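Side-chain contacts in NIF3-related protein (Bacillus cereus, PDB 2GX8), which is of unknown function but binds zinc ions at a conserved dimetal site of the NIF3 family and carries an additional, probably regulatory, domain: residues 101-106 with 111-116; 286-291 with 351-356. One frame throughout, in Å; residues are numbered along the deposited sequence.

Interaction 1: 101-106 with 111-116; sequences KAIHTD and KIIEKC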
# COMPACT_ATOMS: atom_id res chain seq x y z
N LYS C 101 5.15 -21.70 -5.28
CA LYS C 101 3.90 -21.66 -6.00
C LYS C 101 3.68 -22.99 -6.72
O LYS C 101 2.58 -23.31 -7.20
CB LYS C 101 4.00 -20.61 -7.08
CG LYS C 101 3.99 -19.20 -6.60
CD LYS C 101 3.82 -18.33 -7.80
CE LYS C 101 3.54 -16.91 -7.42
NZ LYS C 101 2.95 -16.20 -8.59
N ALA C 102 4.77 -23.74 -6.83
CA ALA C 102 4.78 -24.99 -7.56
C ALA C 102 6.05 -25.79 -7.24
O ALA C 102 7.05 -25.22 -6.80
CB ALA C 102 4.73 -24.69 -9.06
N ILE C 103 6.00 -27.11 -7.47
CA ILE C 103 7.23 -27.92 -7.39
C ILE C 103 7.45 -28.63 -8.71
O ILE C 103 6.83 -29.66 -8.99
CB ILE C 103 7.22 -28.99 -6.35
CG1 ILE C 103 6.89 -28.41 -4.98
CG2 ILE C 103 8.59 -29.62 -6.36
CD1 ILE C 103 7.01 -29.36 -3.84
N HIS C 104 8.32 -28.06 -9.53
CA HIS C 104 8.60 -28.61 -10.82
C HIS C 104 9.79 -29.52 -10.83
O HIS C 104 10.93 -29.08 -10.81
CB HIS C 104 8.72 -27.51 -11.82
CG HIS C 104 7.41 -26.85 -12.10
ND1 HIS C 104 7.29 -25.51 -12.39
CD2 HIS C 104 6.16 -27.35 -12.09
CE1 HIS C 104 6.02 -25.22 -12.60
NE2 HIS C 104 5.31 -26.32 -12.41
N THR C 105 9.50 -30.81 -10.89
CA THR C 105 10.52 -31.84 -10.82
C THR C 105 11.32 -31.97 -12.11
O THR C 105 12.33 -32.67 -12.16
CB THR C 105 9.90 -33.15 -10.37
OG1 THR C 105 8.82 -33.47 -11.26
CG2 THR C 105 9.33 -32.97 -8.98
N ASP C 106 10.88 -31.26 -13.14
CA ASP C 106 11.58 -31.22 -14.41
C ASP C 106 12.74 -30.22 -14.33
O ASP C 106 13.63 -30.21 -15.19
CB ASP C 106 10.58 -30.75 -15.46
CG ASP C 106 11.08 -30.96 -16.87
OD1 ASP C 106 12.08 -31.71 -17.02
OD2 ASP C 106 10.48 -30.42 -17.83
N LYS C 111 14.05 -30.58 -8.42
CA LYS C 111 14.76 -31.84 -8.25
C LYS C 111 15.46 -31.93 -6.89
O LYS C 111 15.69 -33.02 -6.38
CB LYS C 111 15.81 -32.01 -9.34
CG LYS C 111 15.30 -32.43 -10.70
CD LYS C 111 16.47 -32.52 -11.64
CE LYS C 111 16.10 -33.30 -12.88
NZ LYS C 111 14.82 -32.82 -13.41
N ILE C 112 15.83 -30.79 -6.31
CA ILE C 112 16.48 -30.77 -5.00
C ILE C 112 15.45 -31.09 -3.94
O ILE C 112 15.67 -31.94 -3.08
CB ILE C 112 17.11 -29.39 -4.66
CG1 ILE C 112 18.22 -29.05 -5.66
CG2 ILE C 112 17.71 -29.42 -3.25
CD1 ILE C 112 18.75 -27.64 -5.54
N ILE C 113 14.31 -30.41 -4.03
CA ILE C 113 13.19 -30.65 -3.10
C ILE C 113 12.72 -32.11 -3.21
O ILE C 113 12.46 -32.78 -2.20
CB ILE C 113 12.04 -29.67 -3.43
CG1 ILE C 113 12.52 -28.23 -3.17
CG2 ILE C 113 10.82 -29.93 -2.58
CD1 ILE C 113 11.53 -27.22 -3.65
N GLU C 114 12.63 -32.59 -4.45
CA GLU C 114 12.23 -33.99 -4.73
C GLU C 114 13.22 -34.99 -4.13
O GLU C 114 12.82 -35.98 -3.51
CB GLU C 114 12.14 -34.21 -6.24
CG GLU C 114 11.85 -35.64 -6.67
CD GLU C 114 11.83 -35.82 -8.18
OE1 GLU C 114 12.77 -35.33 -8.84
OE2 GLU C 114 10.89 -36.47 -8.71
N LYS C 115 14.50 -34.73 -4.32
CA LYS C 115 15.53 -35.60 -3.78
C LYS C 115 15.46 -35.64 -2.24
O LYS C 115 15.57 -36.71 -1.64
CB LYS C 115 16.91 -35.19 -4.29
CG LYS C 115 18.06 -36.04 -3.79
CD LYS C 115 19.34 -35.89 -4.65
CE LYS C 115 19.22 -36.73 -5.93
NZ LYS C 115 20.39 -36.62 -6.83
N CYS C 116 15.22 -34.48 -1.61
CA CYS C 116 15.05 -34.38 -0.14
C CYS C 116 13.82 -35.12 0.33
O CYS C 116 13.87 -35.88 1.30
CB CYS C 116 14.90 -32.92 0.29
SG CYS C 116 16.35 -31.92 0.08
O HOH W 1 13.09 -35.57 -11.72

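Interaction 2: 286-291 with 351-356; sequences EHVKQS and NIVDPG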
# COMPACT_ATOMS: atom_id res chain seq x y z
N GLU C 286 45.28 -9.21 -0.02
CA GLU C 286 45.99 -10.50 -0.10
C GLU C 286 45.72 -11.31 1.15
O GLU C 286 45.41 -12.50 1.08
CB GLU C 286 47.52 -10.34 -0.24
CG GLU C 286 47.95 -9.86 -1.61
CD GLU C 286 47.40 -10.77 -2.71
OE1 GLU C 286 47.69 -11.99 -2.61
OE2 GLU C 286 46.69 -10.28 -3.64
N HIS C 287 45.84 -10.64 2.30
CA HIS C 287 45.57 -11.25 3.59
C HIS C 287 44.13 -11.78 3.61
O HIS C 287 43.90 -12.87 4.09
CB HIS C 287 45.79 -10.28 4.72
CG HIS C 287 45.52 -10.86 6.07
ND1 HIS C 287 44.41 -10.53 6.82
CD2 HIS C 287 46.21 -11.77 6.81
CE1 HIS C 287 44.42 -11.21 7.95
NE2 HIS C 287 45.50 -11.98 7.97
N VAL C 288 43.17 -11.03 3.09
CA VAL C 288 41.80 -11.56 3.01
C VAL C 288 41.73 -12.86 2.20
O VAL C 288 40.99 -13.76 2.56
CB VAL C 288 40.83 -10.54 2.45
CG1 VAL C 288 39.49 -11.18 2.04
CG2 VAL C 288 40.63 -9.45 3.48
N LYS C 289 42.54 -12.97 1.15
CA LYS C 289 42.50 -14.16 0.27
C LYS C 289 43.05 -15.41 0.92
O LYS C 289 42.46 -16.48 0.83
CB LYS C 289 43.22 -13.91 -1.07
CG LYS C 289 42.63 -12.75 -1.87
CD LYS C 289 42.88 -12.83 -3.37
CE LYS C 289 44.31 -12.63 -3.73
NZ LYS C 289 44.53 -12.87 -5.18
N GLN C 290 44.19 -15.27 1.58
CA GLN C 290 44.85 -16.37 2.24
C GLN C 290 44.03 -16.78 3.44
O GLN C 290 43.76 -17.96 3.67
CB GLN C 290 46.29 -15.95 2.63
CG GLN C 290 47.07 -16.88 3.56
CD GLN C 290 46.81 -16.62 5.06
OE1 GLN C 290 46.88 -17.54 5.88
NE2 GLN C 290 46.49 -15.37 5.41
N SER C 291 43.61 -15.76 4.16
CA SER C 291 42.90 -15.83 5.41
C SER C 291 41.52 -16.45 5.27
O SER C 291 41.11 -17.28 6.09
CB SER C 291 42.82 -14.39 5.88
OG SER C 291 42.45 -14.26 7.21
N ASN C 351 37.27 2.03 1.91
CA ASN C 351 37.82 1.01 1.06
C ASN C 351 37.00 -0.25 1.22
O ASN C 351 36.31 -0.42 2.22
CB ASN C 351 39.25 0.75 1.45
CG ASN C 351 40.13 1.94 1.23
OD1 ASN C 351 39.82 2.82 0.42
ND2 ASN C 351 41.24 1.97 1.92
N ILE C 352 37.07 -1.13 0.23
CA ILE C 352 36.29 -2.34 0.26
C ILE C 352 37.09 -3.47 -0.31
O ILE C 352 37.84 -3.28 -1.25
CB ILE C 352 35.00 -2.21 -0.60
CG1 ILE C 352 34.28 -0.89 -0.27
CG2 ILE C 352 34.10 -3.45 -0.49
CD1 ILE C 352 32.88 -1.04 0.03
N VAL C 353 36.97 -4.64 0.30
CA VAL C 353 37.50 -5.85 -0.29
C VAL C 353 36.29 -6.79 -0.34
O VAL C 353 35.66 -7.00 0.65
CB VAL C 353 38.58 -6.49 0.53
CG1 VAL C 353 38.99 -7.75 -0.14
CG2 VAL C 353 39.83 -5.51 0.68
N ASP C 354 36.00 -7.36 -1.51
CA ASP C 354 34.85 -8.25 -1.72
C ASP C 354 35.44 -9.60 -2.07
O ASP C 354 35.79 -9.85 -3.21
CB ASP C 354 33.99 -7.73 -2.88
CG ASP C 354 32.75 -8.57 -3.13
OD1 ASP C 354 32.61 -9.68 -2.58
OD2 ASP C 354 31.85 -8.10 -3.89
N PRO C 355 35.52 -10.48 -1.08
CA PRO C 355 36.04 -11.81 -1.34
C PRO C 355 34.92 -12.74 -1.80
O PRO C 355 35.18 -13.90 -2.07
CB PRO C 355 36.54 -12.24 0.04
CG PRO C 355 35.64 -11.52 1.03
CD PRO C 355 35.09 -10.31 0.33
N GLY C 356 33.68 -12.25 -1.90
CA GLY C 356 32.56 -13.06 -2.33
C GLY C 356 31.71 -13.49 -1.15
O GLY C 356 32.22 -13.72 -0.04

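Interaction 1: 101-106 with 111-116
Thr105 and Lys111 bring the two backbones closest, with CA atoms 5.0 Å apart. At Ile103 and Ile113 the gap has opened to 7.8 Å between CA atoms. Segment 101-106 is an irregular run that leads into helix 108-118, and residues 111-116 are turns of that same helix. The chain thus folds back on the helix it is about to enter.

The polar grip falls on the carbonyl of Thr105. Lys111 NZ donates to Thr105 O at 2.8 Å. The C=O...N angle is 141°, and the donor sits 20° off the carbonyl plane. The Lys111 chain runs extended from CB to CE and then bends at its last torsion (chi4 48°), which turns the ammonium back over the loop. Its CG also lies against Thr105 O. A water donates a second bond to Thr105 O at 3.0 Å and another to Glu114 OE1 at 2.9 Å, so it bridges loop and helix.

This loop and helix belong to the α/β part of the NIF3 fold, where helix 108-118 connects parallel strands 88-91 and 122-125. The loop also serves the assembly. His104 NE2 bonds to Leu55 O of a second subunit, and Ile103 packs on its own counterpart there.

Thr105 and Glu114 cross at about a right angle. Glu114 CG is anti to the backbone N, and the extended chain carries the carboxylate across Thr105, against its CB and CG2, with Glu114 OE2 3.8 Å from Thr105 CG2. Deeper in, Ile103 meets Ile113 methyl to methyl, CD1 of Ile103 lying 4.1 Å from CG2 of Ile113. Both isoleucines are buried, and Ile113 also touches Leu100 and Ile57 of its own chain.

Interaction 2: 286-291 with 351-356
Val288 is the one residue of 286-291 that reaches segment 351-356, and it does so through its CG1 methyl. The contact across the segments is wholly apolar. Val288 CG1 sits 3.7 Å from Pro355 CB and 4.0 Å from Pro355 CG, so the methyl lies over one face of the pyrrolidine ring, offset toward its CB-CG bond. The same methyl lies 4.1 Å from Val353 CG1, a looser touch. CG1 of Val288 is anti to the backbone N (chi1 166°), which sends this branch from the helix to both partners. Val353 likewise has its CG1 anti to N, and that branch meets the helix. All three residues are buried. Val333 of strand 331-335 touches both Val288 and Pro355, and Leu145 of helix 137-145 packs on Val288.

No polar bond crosses between the segments. The CB of Asp354 is directed away from the helix. Its OD1 accepts from Gly356 N at 2.9 Å and closes an Asx turn around Pro355. The N-H...O angle is 135°, and the donor meets the anti side of the carboxylate, 22° out of its plane. The other oxygen, OD2, is held by Arg298 and by the backbone N of Met337. The carboxylate is therefore gripped through both oxygens, and the turn is fixed where the strand ends.

Charged groups mark the outer side of the helix. Lys289 NZ and Glu286 OE2 form a long ion pair at 3.7 Å. Lys289 NZ also meets the C-terminal carboxylate of Val397 in a third subunit.

Strand 351-354 pairs in parallel with 331-335 and antiparallel with 298-300. Helix 281-292 lies against this sheet, the helix-on-sheet layering of an α/β domain. The strand leads on to His357 and Glu360, two of the zinc ligands.

Interactions 1 and 2 are separate parts of one chain, with centres about 36 Å apart and nearest atoms about 20 Å apart. They share no helix or strand and follow each other in sequence. Interaction 1 is local and partly buried, joining a loop to the helix that follows it at a subunit interface. A lysine bond, a bridging water, the packing of Glu114 on Thr105 and an isoleucine contact hold it. Interaction 2 is long-range and fully buried, setting a helix on a sheet, with the segments meeting only through methyl and proline contacts. Its polar groups work inside each segment or beyond. The buried area falls from 285 Å² in the first to 104 Å² in the second.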